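Local structure of putative aminooxidase (2BA9) at residues Gly132-Asp146 against His172-Tyr184. The protein isomerises polyunsaturated fatty acids, producing conjugated linoleic acid, and binds flavin-adenine dinucleotide in a fold of the flavin-containing amine oxidoreductase family. Residues are numbered along the deposited sequence; the frame is centred on the assembly and turned at random.
Sequences GHYNKVHEDLMLPFD and HFDNVPAAYVLKY. With NA (sodium ion), chain B.
Phe145 meets Phe173 edge to face: the ring planes are inclined at 56°, and CD2 of Phe145 lies over the centre of the Phe173 ring, 3.5 Å from CG of Phe173. A chi1 of -165°, which sets CG opposite the backbone N, lays Phe145 alongside Phe173 and turns one face to Val181, whose CG1 stands over the ring centre in a CH-pi contact, 3.7 Å from CE1 of Phe145. Leu182 puts CD1 at the edge of the same ring, in its plane, and that methyl also packs 3.6 Å from CD2 of Leu141, the two leucines crossing at about a right angle.

Backbone hydrogen bonds join the two segments beside these side chains. Pro144 and Pro177, each an N-cap, form a single bridge: Ala178 N donates to Leu143 O (2.7 Å) and Phe145 N to Val176 O (3.0 Å), joining the starts of two helices. Next to it, Ala179 N reaches Leu141 O on a lone pair, whereas Asp146 N approaches Phe173 O from above the carbonyl plane although its N-H points almost straight at the oxygen (172°).

At the far end, Lys183 carries CE over one face of the His133 ring, toward the rim, 3.8 Å from ND1 of His133; ND1 is hydrogen-bonded to Tyr379 OH and NE2 to Ser404 O. A bend at chi4 turns Lys183 NZ toward Val137 CG1. NZ is hydrogen-bonded to Tyr128 O, Ala130 O and a water, a grip that would suit a charged amine, while Lys183 O binds the sodium ion with Glu410 and three waters.

The contact thus ties loop 132-144 and the start of helix 145-151 to loop 172-177 and helix 178-184, with helix 376-380 packing on Pro144 and Ala179, and Trp161 of helix 158-161 on Phe173, Val181 and Leu182.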
ATOM      1  N   GLY A 132      -2.107 -12.671   0.898  1.00 26.74           N
ATOM      2  CA  GLY A 132      -0.781 -13.243   1.140  1.00 27.01           C
ATOM      3  C   GLY A 132      -0.342 -14.141  -0.004  1.00 27.24           C
ATOM      4  O   GLY A 132      -1.061 -14.273  -1.000  1.00 27.52           O
ATOM      5  N   HIS A 133       0.839 -14.739   0.139  1.00 26.84           N
ATOM      6  CA  HIS A 133       1.457 -15.538  -0.923  1.00 26.67           C
ATOM      7  C   HIS A 133       1.848 -16.955  -0.469  1.00 26.84           C
ATOM      8  O   HIS A 133       2.479 -17.706  -1.229  1.00 26.92           O
ATOM      9  CB  HIS A 133       2.692 -14.799  -1.485  1.00 26.43           C
ATOM     10  CG  HIS A 133       2.405 -13.401  -1.955  1.00 25.94           C
ATOM     11  ND1 HIS A 133       2.421 -13.039  -3.285  1.00 25.91           N
ATOM     12  CD2 HIS A 133       2.107 -12.275  -1.267  1.00 25.46           C
ATOM     13  CE1 HIS A 133       2.142 -11.754  -3.398  1.00 25.97           C
ATOM     14  NE2 HIS A 133       1.937 -11.267  -2.186  1.00 26.10           N
ATOM     15  N   TYR A 134       1.445 -17.322   0.751  1.00 26.90           N
ATOM     16  CA  TYR A 134       1.773 -18.621   1.363  1.00 26.98           C
ATOM     17  C   TYR A 134       1.075 -19.777   0.639  1.00 27.33           C
ATOM     18  O   TYR A 134       1.558 -20.919   0.662  1.00 27.63           O
ATOM     19  CB  TYR A 134       1.461 -18.630   2.887  1.00 26.72           C
ATOM     20  CG  TYR A 134       0.105 -18.072   3.289  1.00 26.29           C
ATOM     21  CD1 TYR A 134      -1.003 -18.880   3.284  1.00 26.22           C
ATOM     22  CD2 TYR A 134      -0.059 -16.730   3.660  1.00 26.60           C
ATOM     23  CE1 TYR A 134      -2.240 -18.404   3.631  1.00 27.26           C
ATOM     24  CE2 TYR A 134      -1.313 -16.229   4.016  1.00 25.96           C
ATOM     25  CZ  TYR A 134      -2.399 -17.083   3.995  1.00 26.03           C
ATOM     26  OH  TYR A 134      -3.659 -16.671   4.322  1.00 25.45           O
ATOM     27  N   ASN A 135      -0.057 -19.474   0.004  1.00 27.42           N
ATOM     28  CA  ASN A 135      -0.647 -20.371  -0.977  1.00 27.77           C
ATOM     29  C   ASN A 135       0.005 -20.066  -2.327  1.00 27.97           C
ATOM     30  O   ASN A 135      -0.243 -19.013  -2.928  1.00 28.42           O
ATOM     31  CB  ASN A 135      -2.169 -20.210  -1.049  1.00 27.88           C
ATOM     32  CG  ASN A 135      -2.846 -20.304   0.326  1.00 28.47           C
ATOM     33  OD1 ASN A 135      -3.386 -19.314   0.833  1.00 28.75           O
ATOM     34  ND2 ASN A 135      -2.832 -21.495   0.922  1.00 29.64           N
ATOM     35  N   LYS A 136       0.868 -20.974  -2.779  1.00 27.84           N
ATOM     36  CA  LYS A 136       1.693 -20.755  -3.977  1.00 27.58           C
ATOM     37  C   LYS A 136       0.828 -20.549  -5.228  1.00 27.74           C
ATOM     38  O   LYS A 136      -0.017 -21.392  -5.572  1.00 27.91           O
ATOM     39  CB  LYS A 136       2.648 -21.941  -4.167  1.00 27.33           C
ATOM     40  CG  LYS A 136       3.762 -21.765  -5.215  1.00 27.51           C
ATOM     41  CD  LYS A 136       4.364 -23.160  -5.599  1.00 27.00           C
ATOM     42  CE  LYS A 136       5.427 -23.072  -6.688  1.00 27.22           C
ATOM     43  NZ  LYS A 136       5.946 -24.423  -7.166  1.00 26.90           N
ATOM     44  N   VAL A 137       1.049 -19.435  -5.913  1.00 27.60           N
ATOM     45  CA  VAL A 137       0.235 -19.078  -7.075  1.00 27.56           C
ATOM     46  C   VAL A 137       0.719 -19.796  -8.331  1.00 27.59           C
ATOM     47  O   VAL A 137       1.861 -20.244  -8.408  1.00 28.07           O
ATOM     48  CB  VAL A 137       0.216 -17.549  -7.322  1.00 27.49           C
ATOM     49  CG1 VAL A 137      -0.281 -16.798  -6.068  1.00 27.48           C
ATOM     50  CG2 VAL A 137       1.603 -17.042  -7.744  1.00 27.33           C
ATOM     51  N   HIS A 138      -0.178 -19.907  -9.304  1.00 27.34           N
ATOM     52  CA  HIS A 138       0.143 -20.407 -10.643  1.00 27.09           C
ATOM     53  C   HIS A 138       1.409 -19.723 -11.184  1.00 26.68           C
ATOM     54  O   HIS A 138       1.567 -18.515 -11.025  1.00 26.26           O
ATOM     55  CB  HIS A 138      -1.029 -20.107 -11.585  1.00 27.12           C
ATOM     56  CG  HIS A 138      -0.956 -20.827 -12.895  1.00 27.13           C
ATOM     57  ND1 HIS A 138      -0.017 -20.534 -13.861  1.00 27.24           N
ATOM     58  CD2 HIS A 138      -1.723 -21.815 -13.409  1.00 25.61           C
ATOM     59  CE1 HIS A 138      -0.205 -21.319 -14.905  1.00 26.09           C
ATOM     60  NE2 HIS A 138      -1.241 -22.095 -14.660  1.00 24.76           N
ATOM     61  N   GLU A 139       2.285 -20.483 -11.844  1.00 26.09           N
ATOM     62  CA  GLU A 139       3.572 -19.947 -12.316  1.00 26.48           C
ATOM     63  C   GLU A 139       3.429 -18.680 -13.170  1.00 25.94           C
ATOM     64  O   GLU A 139       4.267 -17.766 -13.108  1.00 25.99           O
ATOM     65  CB  GLU A 139       4.374 -21.018 -13.072  1.00 26.69           C
ATOM     66  CG  GLU A 139       3.783 -21.408 -14.419  1.00 28.92           C
ATOM     67  CD  GLU A 139       4.236 -22.769 -14.901  1.00 31.76           C
ATOM     68  OE1 GLU A 139       5.304 -23.253 -14.447  1.00 35.01           O
ATOM     69  OE2 GLU A 139       3.509 -23.371 -15.730  1.00 35.25           O
ATOM     70  N   ASP A 140       2.371 -18.625 -13.969  1.00 25.42           N
ATOM     71  CA  ASP A 140       2.139 -17.476 -14.838  1.00 24.96           C
ATOM     72  C   ASP A 140       2.043 -16.171 -14.037  1.00 24.67           C
ATOM     73  O   ASP A 140       2.455 -15.122 -14.509  1.00 24.43           O
ATOM     74  CB  ASP A 140       0.867 -17.667 -15.664  1.00 24.65           C
ATOM     75  CG  ASP A 140       0.969 -18.805 -16.664  1.00 24.86           C
ATOM     76  OD1 ASP A 140       2.062 -19.396 -16.859  1.00 24.21           O
ATOM     77  OD2 ASP A 140      -0.079 -19.117 -17.253  1.00 24.58           O
ATOM     78  N   LEU A 141       1.510 -16.255 -12.820  1.00 24.60           N
ATOM     79  CA  LEU A 141       1.325 -15.068 -11.969  1.00 24.55           C
ATOM     80  C   LEU A 141       2.632 -14.543 -11.366  1.00 24.68           C
ATOM     81  O   LEU A 141       2.679 -13.436 -10.813  1.00 24.48           O
ATOM     82  CB  LEU A 141       0.321 -15.383 -10.854  1.00 24.61           C
ATOM     83  CG  LEU A 141      -1.116 -15.652 -11.325  1.00 23.14           C
ATOM     84  CD1 LEU A 141      -1.923 -16.266 -10.202  1.00 22.97           C
ATOM     85  CD2 LEU A 141      -1.757 -14.376 -11.817  1.00 20.40           C
ATOM     86  N   MET A 142       3.682 -15.345 -11.482  1.00 24.75           N
ATOM     87  CA  MET A 142       5.022 -14.973 -11.017  1.00 25.10           C
ATOM     88  C   MET A 142       5.782 -14.087 -12.021  1.00 25.05           C
ATOM     89  O   MET A 142       6.840 -13.536 -11.696  1.00 25.48           O
ATOM     90  CB  MET A 142       5.812 -16.244 -10.727  1.00 24.66           C
ATOM     91  CG  MET A 142       5.143 -17.149  -9.709  1.00 25.58           C
ATOM     92  SD  MET A 142       6.191 -18.502  -9.191  1.00 26.06           S
ATOM     93  CE  MET A 142       5.042 -19.463  -8.178  1.00 25.83           C
ATOM     94  N   LEU A 143       5.225 -13.962 -13.228  1.00 25.39           N
ATOM     95  CA  LEU A 143       5.773 -13.132 -14.291  1.00 25.70           C
ATOM     96  C   LEU A 143       5.360 -11.667 -14.120  1.00 25.58           C
ATOM     97  O   LEU A 143       4.331 -11.389 -13.513  1.00 25.49           O
ATOM     98  CB  LEU A 143       5.254 -13.615 -15.647  1.00 25.96           C
ATOM     99  CG  LEU A 143       5.772 -14.949 -16.155  1.00 27.04           C
ATOM    100  CD1 LEU A 143       4.991 -15.439 -17.407  1.00 27.36           C
ATOM    101  CD2 LEU A 143       7.283 -14.801 -16.436  1.00 26.51           C
ATOM    102  N   PRO A 144       6.150 -10.720 -14.687  1.00 25.87           N
ATOM    103  CA  PRO A 144       5.670  -9.337 -14.707  1.00 25.54           C
ATOM    104  C   PRO A 144       4.286  -9.262 -15.372  1.00 25.90           C
ATOM    105  O   PRO A 144       3.984 -10.058 -16.283  1.00 25.44           O
ATOM    106  CB  PRO A 144       6.739  -8.592 -15.508  1.00 25.60           C
ATOM    107  CG  PRO A 144       7.965  -9.446 -15.427  1.00 24.98           C
ATOM    108  CD  PRO A 144       7.474 -10.853 -15.325  1.00 25.77           C
ATOM    109  N   PHE A 145       3.450  -8.336 -14.895  1.00 25.99           N
ATOM    110  CA  PHE A 145       2.043  -8.274 -15.314  1.00 25.88           C
ATOM    111  C   PHE A 145       1.834  -8.264 -16.822  1.00 25.66           C
ATOM    112  O   PHE A 145       0.943  -8.958 -17.305  1.00 25.22           O
ATOM    113  CB  PHE A 145       1.330  -7.082 -14.676  1.00 26.36           C
ATOM    114  CG  PHE A 145      -0.190  -7.141 -14.770  1.00 25.47           C
ATOM    115  CD1 PHE A 145      -0.896  -8.176 -14.191  1.00 25.44           C
ATOM    116  CD2 PHE A 145      -0.905  -6.114 -15.382  1.00 25.61           C
ATOM    117  CE1 PHE A 145      -2.289  -8.230 -14.269  1.00 25.64           C
ATOM    118  CE2 PHE A 145      -2.299  -6.152 -15.453  1.00 25.81           C
ATOM    119  CZ  PHE A 145      -2.985  -7.211 -14.892  1.00 26.20           C
ATOM    120  N   ASP A 146       2.642  -7.499 -17.560  1.00 25.63           N
ATOM    121  CA  ASP A 146       2.494  -7.435 -19.022  1.00 25.50           C
ATOM    122  C   ASP A 146       2.810  -8.766 -19.672  1.00 25.64           C
ATOM    123  O   ASP A 146       2.166  -9.136 -20.660  1.00 26.12           O
ATOM    124  CB  ASP A 146       3.396  -6.366 -19.656  1.00 25.36           C
ATOM    125  CG  ASP A 146       2.850  -4.958 -19.507  1.00 24.87           C
ATOM    126  OD1 ASP A 146       1.606  -4.769 -19.493  1.00 22.17           O
ATOM    127  OD2 ASP A 146       3.688  -4.032 -19.414  1.00 23.92           O
ATOM    128  N   HIS A 172       5.415  -0.435 -12.295  1.00 25.33           N
ATOM    129  CA  HIS A 172       5.144  -0.606 -13.707  1.00 25.73           C
ATOM    130  C   HIS A 172       5.016  -2.073 -14.111  1.00 25.33           C
ATOM    131  O   HIS A 172       5.758  -2.921 -13.638  1.00 24.98           O
ATOM    132  CB  HIS A 172       6.212   0.127 -14.529  1.00 25.82           C
ATOM    133  CG  HIS A 172       6.195   1.611 -14.325  1.00 27.52           C
ATOM    134  ND1 HIS A 172       6.663   2.210 -13.179  1.00 28.06           N
ATOM    135  CD2 HIS A 172       5.737   2.612 -15.111  1.00 29.72           C
ATOM    136  CE1 HIS A 172       6.511   3.520 -13.275  1.00 30.65           C
ATOM    137  NE2 HIS A 172       5.949   3.791 -14.439  1.00 29.70           N
ATOM    138  N   PHE A 173       4.056  -2.334 -14.997  1.00 25.14           N
ATOM    139  CA  PHE A 173       3.694  -3.683 -15.426  1.00 25.05           C
ATOM    140  C   PHE A 173       4.786  -4.413 -16.222  1.00 25.47           C
ATOM    141  O   PHE A 173       4.739  -5.642 -16.366  1.00 25.54           O
ATOM    142  CB  PHE A 173       2.411  -3.637 -16.269  1.00 24.59           C
ATOM    143  CG  PHE A 173       1.154  -3.277 -15.496  1.00 23.94           C
ATOM    144  CD1 PHE A 173       0.044  -2.780 -16.181  1.00 24.51           C
ATOM    145  CD2 PHE A 173       1.049  -3.449 -14.106  1.00 22.82           C
ATOM    146  CE1 PHE A 173      -1.133  -2.446 -15.504  1.00 23.70           C
ATOM    147  CE2 PHE A 173      -0.141  -3.120 -13.430  1.00 22.93           C
ATOM    148  CZ  PHE A 173      -1.222  -2.619 -14.125  1.00 22.50           C
ATOM    149  N   ASP A 174       5.753  -3.669 -16.748  1.00 25.80           N
ATOM    150  CA  ASP A 174       6.897  -4.279 -17.429  1.00 26.47           C
ATOM    151  C   ASP A 174       7.777  -5.129 -16.477  1.00 26.47           C
ATOM    152  O   ASP A 174       8.537  -5.979 -16.932  1.00 26.68           O
ATOM    153  CB  ASP A 174       7.744  -3.204 -18.129  1.00 26.52           C
ATOM    154  CG  ASP A 174       8.393  -2.229 -17.140  1.00 27.60           C
ATOM    155  OD1 ASP A 174       7.783  -1.168 -16.877  1.00 27.76           O
ATOM    156  OD2 ASP A 174       9.503  -2.523 -16.634  1.00 28.98           O
ATOM    157  N   ASN A 175       7.669  -4.886 -15.166  1.00 26.35           N
ATOM    158  CA  ASN A 175       8.466  -5.604 -14.179  1.00 26.25           C
ATOM    159  C   ASN A 175       7.732  -6.116 -12.921  1.00 26.20           C
ATOM    160  O   ASN A 175       8.094  -7.154 -12.394  1.00 26.51           O
ATOM    161  CB  ASN A 175       9.657  -4.739 -13.768  1.00 26.25           C
ATOM    162  CG  ASN A 175       9.240  -3.469 -13.073  1.00 25.51           C
ATOM    163  OD1 ASN A 175       9.175  -3.431 -11.859  1.00 27.87           O
ATOM    164  ND2 ASN A 175       8.951  -2.429 -13.835  1.00 26.97           N
ATOM    165  N   VAL A 176       6.713  -5.418 -12.431  1.00 26.18           N
ATOM    166  CA  VAL A 176       6.034  -5.850 -11.186  1.00 25.94           C
ATOM    167  C   VAL A 176       5.252  -7.139 -11.420  1.00 25.95           C
ATOM    168  O   VAL A 176       4.404  -7.186 -12.314  1.00 26.20           O
ATOM    169  CB  VAL A 176       5.073  -4.788 -10.651  1.00 25.53           C
ATOM    170  CG1 VAL A 176       4.148  -5.382  -9.573  1.00 26.67           C
ATOM    171  CG2 VAL A 176       5.828  -3.598 -10.116  1.00 26.74           C
ATOM    172  N   PRO A 177       5.534  -8.194 -10.631  1.00 26.17           N
ATOM    173  CA  PRO A 177       4.872  -9.488 -10.841  1.00 26.24           C
ATOM    174  C   PRO A 177       3.337  -9.496 -10.749  1.00 26.34           C
ATOM    175  O   PRO A 177       2.759  -8.820  -9.877  1.00 25.80           O
ATOM    176  CB  PRO A 177       5.467 -10.366  -9.726  1.00 26.27           C
ATOM    177  CG  PRO A 177       6.775  -9.730  -9.390  1.00 26.42           C
ATOM    178  CD  PRO A 177       6.538  -8.269  -9.545  1.00 26.37           C
ATOM    179  N   ALA A 178       2.709 -10.312 -11.609  1.00 26.57           N
ATOM    180  CA  ALA A 178       1.239 -10.409 -11.707  1.00 26.73           C
ATOM    181  C   ALA A 178       0.535 -10.646 -10.363  1.00 26.25           C
ATOM    182  O   ALA A 178      -0.540 -10.087 -10.116  1.00 26.90           O
ATOM    183  CB  ALA A 178       0.842 -11.501 -12.706  1.00 26.90           C
ATOM    184  N   ALA A 179       1.149 -11.455  -9.506  1.00 26.03           N
ATOM    185  CA  ALA A 179       0.579 -11.826  -8.191  1.00 25.92           C
ATOM    186  C   ALA A 179       0.242 -10.629  -7.294  1.00 25.82           C
ATOM    187  O   ALA A 179      -0.739 -10.647  -6.548  1.00 26.30           O
ATOM    188  CB  ALA A 179       1.533 -12.729  -7.460  1.00 25.77           C
ATOM    189  N   TYR A 180       1.075  -9.605  -7.331  1.00 25.20           N
ATOM    190  CA  TYR A 180       0.785  -8.394  -6.574  1.00 25.47           C
ATOM    191  C   TYR A 180      -0.425  -7.684  -7.176  1.00 25.08           C
ATOM    192  O   TYR A 180      -1.350  -7.316  -6.457  1.00 26.02           O
ATOM    193  CB  TYR A 180       2.005  -7.466  -6.544  1.00 25.21           C
ATOM    194  CG  TYR A 180       3.193  -8.063  -5.835  1.00 24.31           C
ATOM    195  CD1 TYR A 180       3.160  -8.308  -4.462  1.00 23.83           C
ATOM    196  CD2 TYR A 180       4.351  -8.382  -6.533  1.00 25.39           C
ATOM    197  CE1 TYR A 180       4.247  -8.858  -3.801  1.00 24.06           C
ATOM    198  CE2 TYR A 180       5.455  -8.926  -5.882  1.00 25.43           C
ATOM    199  CZ  TYR A 180       5.401  -9.172  -4.516  1.00 25.80           C
ATOM    200  OH  TYR A 180       6.510  -9.718  -3.873  1.00 25.36           O
ATOM    201  N   VAL A 181      -0.432  -7.538  -8.497  1.00 24.76           N
ATOM    202  CA  VAL A 181      -1.454  -6.729  -9.175  1.00 24.60           C
ATOM    203  C   VAL A 181      -2.836  -7.296  -8.888  1.00 25.23           C
ATOM    204  O   VAL A 181      -3.743  -6.556  -8.490  1.00 24.44           O
ATOM    205  CB  VAL A 181      -1.241  -6.676 -10.713  1.00 24.96           C
ATOM    206  CG1 VAL A 181      -2.385  -5.861 -11.407  1.00 24.65           C
ATOM    207  CG2 VAL A 181       0.180  -6.118 -11.052  1.00 22.38           C
ATOM    208  N   LEU A 182      -2.956  -8.616  -9.071  1.00 25.11           N
ATOM    209  CA  LEU A 182      -4.237  -9.305  -9.062  1.00 25.43           C
ATOM    210  C   LEU A 182      -4.761  -9.655  -7.653  1.00 25.64           C
ATOM    211  O   LEU A 182      -5.950  -9.964  -7.492  1.00 26.27           O
ATOM    212  CB  LEU A 182      -4.165 -10.528  -9.982  1.00 25.17           C
ATOM    213  CG  LEU A 182      -4.038 -10.130 -11.468  1.00 24.71           C
ATOM    214  CD1 LEU A 182      -3.580 -11.287 -12.349  1.00 24.59           C
ATOM    215  CD2 LEU A 182      -5.374  -9.557 -11.972  1.00 22.93           C
ATOM    216  N   LYS A 183      -3.889  -9.575  -6.647  1.00 25.95           N
ATOM    217  CA  LYS A 183      -4.295  -9.660  -5.237  1.00 25.88           C
ATOM    218  C   LYS A 183      -4.906  -8.345  -4.742  1.00 26.01           C
ATOM    219  O   LYS A 183      -5.809  -8.363  -3.906  1.00 26.91           O
ATOM    220  CB  LYS A 183      -3.122 -10.100  -4.337  1.00 25.80           C
ATOM    221  CG  LYS A 183      -2.812 -11.591  -4.474  1.00 25.18           C
ATOM    222  CD  LYS A 183      -1.665 -12.073  -3.590  1.00 25.09           C
ATOM    223  CE  LYS A 183      -1.287 -13.499  -3.943  1.00 24.49           C
ATOM    224  NZ  LYS A 183      -2.432 -14.474  -3.817  1.00 22.97           N
ATOM    225  N   TYR A 184      -4.416  -7.218  -5.253  1.00 25.77           N
ATOM    226  CA  TYR A 184      -5.047  -5.907  -5.062  1.00 25.78           C
ATOM    227  C   TYR A 184      -6.207  -5.723  -6.039  1.00 25.68           C
ATOM    228  O   TYR A 184      -7.391  -5.747  -5.645  1.00 25.99           O
ATOM    229  CB  TYR A 184      -3.987  -4.800  -5.213  1.00 25.97           C
ATOM    230  CG  TYR A 184      -4.480  -3.396  -5.525  1.00 25.91           C
ATOM    231  CD1 TYR A 184      -5.703  -2.925  -5.044  1.00 24.57           C
ATOM    232  CD2 TYR A 184      -3.697  -2.526  -6.283  1.00 25.71           C
ATOM    233  CE1 TYR A 184      -6.140  -1.665  -5.344  1.00 26.53           C
ATOM    234  CE2 TYR A 184      -4.119  -1.248  -6.571  1.00 25.66           C
ATOM    235  CZ  TYR A 184      -5.340  -0.815  -6.096  1.00 26.67           C
ATOM    236  OH  TYR A 184      -5.790   0.456  -6.373  1.00 28.06           O
TER
HETATM  237 NA    NA B2001      -7.561  -9.012  -2.234  1.00 41.99          NA
HETATM  238  O   HOH W   1      -1.796 -16.824  -2.995  1.00 23.33           O
HETATM  239  O   HOH W   2      -8.398  -7.164  -3.399  1.00 31.30           O
HETATM  240  O   HOH W   3      -5.994 -10.679  -1.475  1.00 24.73           O
HETATM  241  O   HOH W   4      -8.278 -10.234  -3.817  1.00 26.37           O